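Prevent host death protein (Enterobacteria phage P1, PDB 3HS2) neutralises the toxin Doc as the labile antitoxin of a type II toxin-antitoxin system and, as a homodimer, binds DNA to repress transcription. Local coordinates at the interface of chains A and B. Sequence-based numbering; all coordinates share one arbitrary frame. Chains: chain A/B, Prevent host death protein.

The interface of chains A and B. Residues chain A 13-14, 17-18, 21; chain B 6, 28, 30, 36.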
# COMPACT_ATOMS: atom_id res chain seq x y z
N LEU A 13 7.91 -2.38 16.78
CA LEU A 13 6.92 -3.23 16.11
C LEU A 13 5.57 -3.28 16.81
O LEU A 13 4.53 -3.26 16.16
CB LEU A 13 7.46 -4.65 15.89
CG LEU A 13 6.70 -5.48 14.86
CD1 LEU A 13 6.77 -4.84 13.48
CD2 LEU A 13 7.23 -6.90 14.81
N SER A 14 5.58 -3.35 18.14
CA SER A 14 4.32 -3.36 18.89
C SER A 14 3.49 -2.12 18.59
O SER A 14 2.31 -2.21 18.27
CB SER A 14 4.59 -3.46 20.40
OG SER A 14 5.01 -4.76 20.76
N LEU A 17 2.17 -2.33 15.08
CA LEU A 17 1.02 -3.22 14.95
C LEU A 17 -0.25 -2.60 15.55
O LEU A 17 -1.35 -2.83 15.06
CB LEU A 17 1.32 -4.58 15.58
CG LEU A 17 2.30 -5.44 14.78
CD1 LEU A 17 2.59 -6.74 15.51
CD2 LEU A 17 1.74 -5.71 13.40
N ASN A 18 -0.08 -1.82 16.61
CA ASN A 18 -1.19 -1.06 17.17
C ASN A 18 -1.72 -0.07 16.14
O ASN A 18 -2.91 -0.04 15.85
CB ASN A 18 -0.76 -0.34 18.45
CG ASN A 18 -0.51 -1.30 19.61
OD1 ASN A 18 -1.03 -2.41 19.63
ND2 ASN A 18 0.28 -0.86 20.58
N GLU A 21 -3.58 -1.93 13.37
CA GLU A 21 -4.87 -2.43 13.83
C GLU A 21 -5.92 -1.31 13.84
O GLU A 21 -7.11 -1.56 13.64
CB GLU A 21 -4.77 -3.06 15.22
CG GLU A 21 -6.10 -3.16 15.94
CD GLU A 21 -6.03 -4.01 17.20
OE1 GLU A 21 -6.84 -3.76 18.12
OE2 GLU A 21 -5.17 -4.91 17.27
N PHE B 6 3.88 -12.69 17.00
CA PHE B 6 4.57 -11.41 17.13
C PHE B 6 6.05 -11.57 17.42
O PHE B 6 6.90 -10.95 16.77
CB PHE B 6 3.92 -10.58 18.24
CG PHE B 6 4.68 -9.34 18.59
CD1 PHE B 6 4.67 -8.25 17.73
CD2 PHE B 6 5.39 -9.25 19.77
CE1 PHE B 6 5.37 -7.11 18.05
CE2 PHE B 6 6.09 -8.10 20.09
CZ PHE B 6 6.08 -7.03 19.22
N ILE B 28 0.87 -12.00 10.73
CA ILE B 28 1.41 -11.83 12.07
C ILE B 28 0.27 -11.84 13.07
O ILE B 28 -0.60 -10.97 13.04
CB ILE B 28 2.20 -10.52 12.19
CG1 ILE B 28 3.24 -10.44 11.07
CG2 ILE B 28 2.85 -10.44 13.55
CD1 ILE B 28 4.16 -9.25 11.19
N ARG B 30 -1.26 -11.88 17.02
CA ARG B 30 -0.96 -11.22 18.28
C ARG B 30 -2.02 -11.60 19.30
O ARG B 30 -3.21 -11.41 19.07
CB ARG B 30 -0.93 -9.70 18.07
CG ARG B 30 0.07 -8.98 18.94
CD ARG B 30 0.65 -7.76 18.23
NE ARG B 30 0.01 -6.50 18.60
CZ ARG B 30 -0.97 -5.92 17.91
NH1 ARG B 30 -1.47 -4.77 18.33
NH2 ARG B 30 -1.43 -6.48 16.80
N ALA B 36 -2.34 -9.00 11.69
CA ALA B 36 -1.88 -8.13 10.62
C ALA B 36 -1.30 -8.97 9.50
O ALA B 36 -1.05 -10.16 9.67
CB ALA B 36 -0.84 -7.15 11.15
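A:Leu17 lies midway along helix 13-21 of chain A and buries its side chain against four residues of chain B, giving up 83 Å² of its surface to the partner. Its two methyls divide the work. CD1 touches ring carbon CD1 of B:Phe6 at 3.4 Å and also the aliphatic CD of B:Arg30, with CG2 of B:Ile28 a looser neighbour; CD2 points to strand 33-40 and meets CB of B:Ala36 at 3.7 Å. With chi1 at -72°, CG of A:Leu17 stands opposite the carbonyl carbon, and the near-straight chi2 sends CD1 on towards the ring.

One helical turn earlier, A:Leu13 and A:Ser14 receive the outer end of the B:Phe6 ring. The leucine runs antiparallel past the phenylalanine, and CD2 of A:Leu13 lies 3.7 Å from CE1 of B:Phe6. The serine borders the ring with its backbone, CA of A:Ser14 being 4.0 Å from CE1 of B:Phe6; its hydroxyl OG is modelled doubtfully close to CZ. B:Phe6, at the start of helix 6-11, reaches this place because CG is turned away from its own backbone nitrogen.

Polar contacts gather at the other end of the patch, around the guanidinium group of B:Arg30. The arginine chain folds back alongside A:Leu17, and CB of the leucine caps the middle of one guanidinium face, 3.5 Å from its plane. From there NH1 donates a hydrogen bond of 2.7 Å to the amide oxygen OD1 of A:Asn18. This bond is clearly bent (129° at the hydrogen), and the amide and guanidinium planes are turned 52° apart. The same NH1 forms a long salt bridge, 3.9 Å, to carboxylate oxygen OE2 of A:Glu21, probably a weak attraction between charges.

Repeated by two-fold symmetry with the chains exchanged, this packing of helix 13-21 on a helix start and two strands forms part of the homodimer interface, coupling an apolar centre to a polar rim and helping hold together the dimeric DNA-binding domain of the antitoxin.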